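Local coordinates for protein gasdermin (Bradyrhizobium tropiciagri, PDB 7N50) that probably forms membrane pores that bring about cell death in bacterial immunity, at residues His50-Leu55 with Lys139-Ala143; Lys68-Phe72 with Ile117-Asn122; Val86-Val90 with Asp251-Asp255. One frame throughout, in Å; residues are numbered along the deposited sequence.

Contact 1 (His50-Leu55 with Lys139-Ala143); sequences HEVFNL and KAEPA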
loop_
_atom_site.group_PDB
_atom_site.type_symbol
_atom_site.label_atom_id
_atom_site.label_comp_id
_atom_site.label_asym_id
_atom_site.label_seq_id
_atom_site.Cartn_x
_atom_site.Cartn_y
_atom_site.Cartn_z
ATOM N N HIS A 50 6.683 18.498 -13.652
ATOM C CA HIS A 50 7.291 19.825 -13.656
ATOM C C HIS A 50 8.388 19.964 -12.608
ATOM O O HIS A 50 9.150 20.931 -12.655
ATOM C CB HIS A 50 6.240 20.911 -13.434
ATOM C CG HIS A 50 5.921 21.146 -11.991
ATOM N ND1 HIS A 50 5.168 20.266 -11.247
ATOM C CD2 HIS A 50 6.258 22.156 -11.152
ATOM C CE1 HIS A 50 5.053 20.721 -10.012
ATOM N NE2 HIS A 50 5.700 21.870 -9.929
ATOM N N GLU A 51 8.486 19.043 -11.653
ATOM C CA GLU A 51 9.664 19.087 -10.800
ATOM C C GLU A 51 10.880 18.481 -11.478
ATOM O O GLU A 51 12.005 18.697 -11.012
ATOM C CB GLU A 51 9.396 18.368 -9.482
ATOM C CG GLU A 51 8.124 18.812 -8.804
ATOM C CD GLU A 51 7.945 18.154 -7.454
ATOM O OE1 GLU A 51 8.807 18.367 -6.571
ATOM O OE2 GLU A 51 6.958 17.405 -7.289
ATOM N N VAL A 52 10.674 17.724 -12.552
ATOM C CA VAL A 52 11.765 17.102 -13.278
ATOM C C VAL A 52 12.047 17.807 -14.601
ATOM O O VAL A 52 13.204 17.816 -15.051
ATOM C CB VAL A 52 11.459 15.602 -13.506
ATOM C CG1 VAL A 52 12.688 14.857 -14.026
ATOM C CG2 VAL A 52 10.922 14.945 -12.225
ATOM N N PHE A 53 11.041 18.423 -15.221
ATOM C CA PHE A 53 11.205 19.098 -16.503
ATOM C C PHE A 53 10.428 20.402 -16.532
ATOM O O PHE A 53 9.407 20.550 -15.859
ATOM C CB PHE A 53 10.734 18.219 -17.650
ATOM C CG PHE A 53 11.521 16.974 -17.784
ATOM C CD1 PHE A 53 12.771 17.003 -18.383
ATOM C CD2 PHE A 53 11.037 15.779 -17.279
ATOM C CE1 PHE A 53 13.517 15.861 -18.498
ATOM C CE2 PHE A 53 11.774 14.628 -17.391
ATOM C CZ PHE A 53 13.023 14.673 -18.004
ATOM N N ASN A 54 10.912 21.346 -17.337
ATOM C CA ASN A 54 10.191 22.601 -17.522
ATOM C C ASN A 54 9.133 22.385 -18.603
ATOM O O ASN A 54 9.288 22.766 -19.766
ATOM C CB ASN A 54 11.151 23.729 -17.868
ATOM C CG ASN A 54 12.126 24.025 -16.741
ATOM O OD1 ASN A 54 11.812 23.836 -15.560
ATOM N ND2 ASN A 54 13.319 24.490 -17.099
ATOM N N LEU A 55 8.036 21.746 -18.200
ATOM C CA LEU A 55 6.857 21.579 -19.036
ATOM C C LEU A 55 5.633 22.083 -18.283
ATOM O O LEU A 55 5.686 22.379 -17.086
ATOM C CB LEU A 55 6.656 20.114 -19.453
ATOM C CG LEU A 55 6.617 19.004 -18.392
ATOM C CD1 LEU A 55 5.344 19.003 -17.532
ATOM C CD2 LEU A 55 6.785 17.652 -19.069
ATOM N N LYS A 139 10.481 17.285 -25.672
ATOM C CA LYS A 139 11.809 17.910 -25.720
ATOM C C LYS A 139 11.968 18.968 -24.631
ATOM O O LYS A 139 12.517 20.047 -24.861
ATOM C CB LYS A 139 12.089 18.523 -27.092
ATOM C CG LYS A 139 12.845 17.628 -28.035
ATOM C CD LYS A 139 13.578 18.447 -29.075
ATOM C CE LYS A 139 12.692 19.478 -29.761
ATOM N NZ LYS A 139 12.882 19.499 -31.246
ATOM N N ALA A 140 11.485 18.656 -23.433
ATOM C CA ALA A 140 11.507 19.621 -22.343
ATOM C C ALA A 140 12.878 19.669 -21.678
ATOM O O ALA A 140 13.568 18.654 -21.550
ATOM C CB ALA A 140 10.439 19.277 -21.307
ATOM N N GLU A 141 13.265 20.871 -21.244
ATOM C CA GLU A 141 14.523 21.047 -20.537
ATOM C C GLU A 141 14.494 20.320 -19.193
ATOM O O GLU A 141 13.462 20.295 -18.516
ATOM C CB GLU A 141 14.803 22.523 -20.279
ATOM C CG GLU A 141 14.656 23.434 -21.468
ATOM C CD GLU A 141 14.480 24.878 -21.043
ATOM O OE1 GLU A 141 14.054 25.107 -19.888
ATOM O OE2 GLU A 141 14.770 25.780 -21.856
ATOM N N PRO A 142 15.621 19.743 -18.775
ATOM C CA PRO A 142 15.712 19.213 -17.406
ATOM C C PRO A 142 15.572 20.346 -16.399
ATOM O O PRO A 142 16.218 21.387 -16.527
ATOM C CB PRO A 142 17.112 18.584 -17.352
ATOM C CG PRO A 142 17.601 18.549 -18.779
ATOM C CD PRO A 142 16.899 19.645 -19.500
ATOM N N ALA A 143 14.725 20.139 -15.396
ATOM C CA ALA A 143 14.448 21.187 -14.415
ATOM C C ALA A 143 15.705 21.574 -13.638
ATOM O O ALA A 143 15.977 21.039 -12.564
ATOM C CB ALA A 143 13.349 20.746 -13.463
#

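Contact 2 (Lys68-Phe72 with Ile117-Asn122); sequences KSFQF and IVAPAN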
loop_
_atom_site.group_PDB
_atom_site.type_symbol
_atom_site.label_atom_id
_atom_site.label_comp_id
_atom_site.label_asym_id
_atom_site.label_seq_id
_atom_site.Cartn_x
_atom_site.Cartn_y
_atom_site.Cartn_z
ATOM N N LYS A 68 -10.932 -3.599 -11.323
ATOM C CA LYS A 68 -11.191 -5.015 -11.540
ATOM C C LYS A 68 -10.915 -5.765 -10.246
ATOM O O LYS A 68 -9.859 -5.578 -9.648
ATOM C CB LYS A 68 -10.278 -5.563 -12.637
ATOM C CG LYS A 68 -10.536 -4.990 -14.039
ATOM C CD LYS A 68 -11.979 -5.242 -14.498
ATOM C CE LYS A 68 -12.244 -4.723 -15.915
ATOM N NZ LYS A 68 -11.928 -3.264 -16.088
ATOM N N SER A 69 -11.846 -6.626 -9.825
ATOM C CA SER A 69 -11.611 -7.373 -8.592
ATOM C C SER A 69 -10.400 -8.291 -8.727
ATOM O O SER A 69 -10.101 -8.810 -9.802
ATOM C CB SER A 69 -12.846 -8.204 -8.227
ATOM O OG SER A 69 -14.003 -7.390 -8.170
ATOM N N PHE A 70 -9.715 -8.522 -7.609
ATOM C CA PHE A 70 -8.514 -9.357 -7.603
ATOM C C PHE A 70 -8.384 -9.973 -6.222
ATOM O O PHE A 70 -8.256 -9.233 -5.249
ATOM C CB PHE A 70 -7.265 -8.525 -7.923
ATOM C CG PHE A 70 -6.010 -9.345 -8.093
ATOM C CD1 PHE A 70 -5.328 -9.861 -6.996
ATOM C CD2 PHE A 70 -5.517 -9.604 -9.364
ATOM C CE1 PHE A 70 -4.177 -10.622 -7.180
ATOM C CE2 PHE A 70 -4.373 -10.354 -9.546
ATOM C CZ PHE A 70 -3.708 -10.867 -8.454
ATOM N N GLN A 71 -8.362 -11.295 -6.121
ATOM C CA GLN A 71 -8.259 -11.961 -4.826
ATOM C C GLN A 71 -6.851 -12.500 -4.614
ATOM O O GLN A 71 -6.262 -13.080 -5.530
ATOM C CB GLN A 71 -9.271 -13.104 -4.723
ATOM C CG GLN A 71 -10.712 -12.643 -4.632
ATOM C CD GLN A 71 -11.010 -11.928 -3.327
ATOM O OE1 GLN A 71 -10.261 -12.046 -2.353
ATOM N NE2 GLN A 71 -12.113 -11.183 -3.298
ATOM N N PHE A 72 -6.306 -12.333 -3.402
ATOM C CA PHE A 72 -4.937 -12.798 -3.197
ATOM C C PHE A 72 -4.822 -14.262 -2.785
ATOM O O PHE A 72 -3.774 -14.876 -3.042
ATOM C CB PHE A 72 -4.222 -11.879 -2.199
ATOM C CG PHE A 72 -3.882 -10.575 -2.805
ATOM C CD1 PHE A 72 -2.908 -10.499 -3.795
ATOM C CD2 PHE A 72 -4.564 -9.427 -2.450
ATOM C CE1 PHE A 72 -2.610 -9.286 -4.398
ATOM C CE2 PHE A 72 -4.263 -8.230 -3.047
ATOM C CZ PHE A 72 -3.294 -8.165 -4.030
ATOM N N ILE A 117 -6.530 -9.634 3.256
ATOM C CA ILE A 117 -7.016 -8.382 2.674
ATOM C C ILE A 117 -8.426 -8.612 2.144
ATOM O O ILE A 117 -8.681 -9.593 1.431
ATOM C CB ILE A 117 -6.071 -7.900 1.557
ATOM C CG1 ILE A 117 -4.669 -7.618 2.125
ATOM C CG2 ILE A 117 -6.630 -6.614 0.915
ATOM C CD1 ILE A 117 -3.656 -7.400 1.019
ATOM N N VAL A 118 -9.349 -7.700 2.488
ATOM C CA VAL A 118 -10.764 -7.848 2.168
ATOM C C VAL A 118 -11.031 -7.100 0.877
ATOM O O VAL A 118 -10.764 -5.897 0.792
ATOM C CB VAL A 118 -11.639 -7.296 3.302
ATOM C CG1 VAL A 118 -13.088 -7.439 2.915
ATOM C CG2 VAL A 118 -11.386 -8.044 4.610
ATOM N N ALA A 119 -11.505 -7.811 -0.136
ATOM C CA ALA A 119 -12.006 -7.263 -1.406
ATOM C C ALA A 119 -10.995 -6.367 -2.123
ATOM O O ALA A 119 -11.240 -5.167 -2.343
ATOM C CB ALA A 119 -13.330 -6.513 -1.171
ATOM N N PRO A 120 -9.851 -6.903 -2.514
ATOM C CA PRO A 120 -8.894 -6.121 -3.302
ATOM C C PRO A 120 -9.354 -5.976 -4.749
ATOM O O PRO A 120 -10.136 -6.779 -5.280
ATOM C CB PRO A 120 -7.593 -6.931 -3.213
ATOM C CG PRO A 120 -7.969 -8.259 -2.560
ATOM C CD PRO A 120 -9.447 -8.311 -2.378
ATOM N N ALA A 121 -8.844 -4.919 -5.387
ATOM C CA ALA A 121 -9.128 -4.626 -6.787
ATOM C C ALA A 121 -7.986 -3.779 -7.338
ATOM O O ALA A 121 -7.246 -3.151 -6.581
ATOM C CB ALA A 121 -10.444 -3.875 -6.944
ATOM N N ASN A 122 -7.853 -3.744 -8.669
ATOM C CA ASN A 122 -6.829 -2.865 -9.226
ATOM C C ASN A 122 -7.306 -2.167 -10.490
ATOM O O ASN A 122 -8.282 -2.550 -11.128
ATOM C CB ASN A 122 -5.506 -3.611 -9.509
ATOM C CG ASN A 122 -5.627 -4.627 -10.597
ATOM O OD1 ASN A 122 -5.879 -4.292 -11.750
ATOM N ND2 ASN A 122 -5.424 -5.889 -10.247
HETATM O O HOH W 1 -12.203 -10.666 -0.016
HETATM O O HOH W 2 -7.770 -11.284 -0.675
#

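Contact 3 (Val86-Val90 with Asp251-Asp255); sequences VMGRV and DAFVD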
loop_
_atom_site.group_PDB
_atom_site.type_symbol
_atom_site.label_atom_id
_atom_site.label_comp_id
_atom_site.label_asym_id
_atom_site.label_seq_id
_atom_site.Cartn_x
_atom_site.Cartn_y
_atom_site.Cartn_z
ATOM N N VAL A 86 2.454 -3.709 12.234
ATOM C CA VAL A 86 1.918 -3.686 10.874
ATOM C C VAL A 86 0.539 -3.034 10.849
ATOM O O VAL A 86 0.259 -2.139 10.040
ATOM C CB VAL A 86 1.847 -5.117 10.301
ATOM C CG1 VAL A 86 1.054 -5.139 9.005
ATOM C CG2 VAL A 86 3.251 -5.710 10.091
ATOM N N MET A 87 -0.378 -3.513 11.687
ATOM C CA MET A 87 -1.725 -2.969 11.630
ATOM C C MET A 87 -1.739 -1.513 12.043
ATOM O O MET A 87 -2.524 -0.724 11.501
ATOM C CB MET A 87 -2.653 -3.799 12.512
ATOM C CG MET A 87 -2.778 -5.204 11.943
ATOM S SD MET A 87 -4.017 -6.235 12.806
ATOM C CE MET A 87 -5.554 -5.499 12.222
ATOM N N GLY A 88 -0.898 -1.156 13.017
ATOM C CA GLY A 88 -0.822 0.229 13.439
ATOM C C GLY A 88 -0.318 1.137 12.337
ATOM O O GLY A 88 -0.815 2.247 12.179
ATOM N N ARG A 89 0.678 0.679 11.574
ATOM C CA ARG A 89 1.155 1.493 10.451
ATOM C C ARG A 89 0.073 1.662 9.393
ATOM O O ARG A 89 -0.127 2.765 8.850
ATOM C CB ARG A 89 2.388 0.854 9.826
ATOM C CG ARG A 89 3.633 1.167 10.561
ATOM C CD ARG A 89 4.845 0.700 9.766
ATOM N NE ARG A 89 5.286 1.680 8.779
ATOM C CZ ARG A 89 6.317 1.471 7.972
ATOM N NH1 ARG A 89 6.949 0.311 7.958
ATOM N NH2 ARG A 89 6.721 2.441 7.165
ATOM N N VAL A 90 -0.636 0.579 9.073
ATOM C CA VAL A 90 -1.663 0.647 8.041
ATOM C C VAL A 90 -2.829 1.523 8.480
ATOM O O VAL A 90 -3.372 2.289 7.687
ATOM C CB VAL A 90 -2.138 -0.775 7.671
ATOM C CG1 VAL A 90 -3.372 -0.721 6.794
ATOM C CG2 VAL A 90 -1.028 -1.524 6.976
ATOM N N ASP A 251 11.782 -1.093 2.523
ATOM C CA ASP A 251 10.655 -1.385 3.394
ATOM C C ASP A 251 9.498 -1.718 2.465
ATOM O O ASP A 251 9.221 -0.949 1.548
ATOM C CB ASP A 251 10.355 -0.145 4.254
ATOM C CG ASP A 251 9.327 -0.380 5.349
ATOM O OD1 ASP A 251 8.644 -1.422 5.365
ATOM O OD2 ASP A 251 9.207 0.526 6.208
ATOM N N ALA A 252 8.867 -2.878 2.662
ATOM C CA ALA A 252 7.677 -3.194 1.866
ATOM C C ALA A 252 6.626 -2.104 1.959
ATOM O O ALA A 252 5.845 -1.915 1.017
ATOM C CB ALA A 252 7.056 -4.517 2.303
ATOM N N PHE A 253 6.576 -1.396 3.086
ATOM C CA PHE A 253 5.751 -0.208 3.215
ATOM C C PHE A 253 6.512 1.025 2.801
ATOM O O PHE A 253 7.679 1.209 3.160
ATOM C CB PHE A 253 5.276 0.004 4.647
ATOM C CG PHE A 253 4.305 -1.025 5.100
ATOM C CD1 PHE A 253 2.974 -0.936 4.719
ATOM C CD2 PHE A 253 4.725 -2.082 5.874
ATOM C CE1 PHE A 253 2.058 -1.898 5.119
ATOM C CE2 PHE A 253 3.817 -3.054 6.284
ATOM C CZ PHE A 253 2.487 -2.956 5.908
ATOM N N VAL A 254 5.823 1.879 2.072
ATOM C CA VAL A 254 6.354 3.147 1.597
ATOM C C VAL A 254 5.505 4.257 2.197
ATOM O O VAL A 254 4.346 4.440 1.818
ATOM C CB VAL A 254 6.354 3.228 0.060
ATOM C CG1 VAL A 254 6.959 4.576 -0.416
ATOM C CG2 VAL A 254 7.141 2.040 -0.531
ATOM N N ASP A 255 6.110 5.042 3.094
ATOM C CA ASP A 255 5.466 6.263 3.556
ATOM C C ASP A 255 5.492 7.262 2.416
ATOM O O ASP A 255 6.563 7.632 1.934
ATOM C CB ASP A 255 6.190 6.810 4.778
ATOM C CG ASP A 255 5.963 5.948 6.001
ATOM O OD1 ASP A 255 4.807 5.832 6.444
ATOM O OD2 ASP A 255 6.943 5.395 6.532
HETATM O O HOH W 3 4.410 4.530 8.781
#

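Contact 1 (His50-Leu55 with Lys139-Ala143)
Two loops can be joined by very little backbone pairing when a side chain adds a bond of its own, and H50-L55 against K139-A143 illustrates it. A143 N donates to V52 O at 2.8 Å, nearly in line, and N54 N donates to E141 O at 3.0 Å. These two bonds flank F53 and P142 and form a single bridge between the backbones; F53 CA and P142 CA lie 4.6 Å apart. E141 O also receives a CA-H...O contact from F53 CA at 3.3 Å. The third bond joins side chains: N54 ND2 donates to E141 OE1 at 2.9 Å, so E141 accepts from N54 through both its backbone and its carboxylate. E51 turns its acid elsewhere, toward a salt bridge with R45 and the backbone N of G48. A140 packs its CB 3.8 Å from F53 CB and 4.3 Å from L55 CB, while the ring of F53 meets Y220 edge-to-face. N54 is the centre of an inverse gamma turn, closed by a weak bond from L55 N to F53 O at 3.0 Å. The whole is a surface contact between irregular segments: an isolated beta bridge reinforced by the N54-E141 side-chain hydrogen bond.

Contact 2 (Lys68-Phe72 with Ile117-Asn122)
This is an antiparallel strand pairing that opens into a gap bridged by water, where the short strand 68-69 lies along the interrupted strand 112-124 of the mixed sheet. K68 and N122 form a hydrogen-bonded pair, with K68 N to N122 O and N122 N to K68 O both 2.9 Å. S69 and A121 follow as a non-hydrogen-bonded pair, and F70 N to P120 O at 2.9 Å carries the ladder one bond further. Beyond the break at A119 and P120 the backbones part: the CA atoms of F72 and I117 are 7.6 Å apart. One water donates to I117 O at 2.9 Å and to Q71 OE1 at 3.1 Å, and accepts from F72 N at 3.3 Å; a second accepts from A119 N at 2.9 Å and weakly from Q71 NE2 at 3.3 Å. F72 CE2 touches P120 CB at 3.6 Å and F72 CD2 touches I117 CD1 at 4.1 Å; F72 and I117 also pack on helix 10-17. F70 and P120 stand where the next hydrogen-bonded pair would be, but P120 has no N-H to return a bond to F70 O, so regular pairing ends there and water and apolar side chains take over.

Contact 3 (Val86-Val90 with Asp251-Asp255)
A salt-bridge network on an Asx turn couples helix 80-91 to the short strand 253-255; the axes of 86-90 and 253-255 approach to 11.0 Å at 36°. Side chains rather than backbones make the contact. R89 is extended at chi2 (t), then bends at chi3 (p, 85°), which helps to set its guanidinium between two carboxylates. R89 NH1 donates to D251 OD2 at 2.9 Å and R89 NH2 to the same oxygen at 3.3 Å; the bond from R89 NH2 to D255 OD2, at 3.0 Å, is weak. F253 places its CB over one face of the guanidinium, 3.7 Å from R89 NH1. With chi1 in the m well, the ring of F253 reaches the helix, where V86 and V90, one turn apart and both t, receive it: V90 CG2 lies 3.6 Å from F253 CE1 and V86 CG1 4.1 Å from F253 CZ. D251 takes the t rotamer, and its OD1 accepts from F253 N at 3.1 Å, completing the Asx turn, and also from the backbone N of the palmitoylated cysteine at position 3. A water closes the network, accepting from R89 NE at 3.0 Å and donating to D255 OD1 at 2.7 Å.

Overall arrangement
Read from the N terminus, the chain lays down the first halves of all three contacts, 50-55, 68-72 and 86-90, before any partner arrives. Contact 2 closes first, when strand 112-124 returns to 68-69; contact 1 follows after helix 128-138. Contact 2 is therefore nested within contact 1. Contact 3 waits until 251-255, near the C terminus, and crosses both. In space, contact 1 stands apart at the surface, its centre 36 Å from that of contact 2 and 32 Å from that of contact 3. Contacts 2 and 3 reach the same mixed sheet, with centres 19 Å apart, one pairing its strands and the other docking a helix against it.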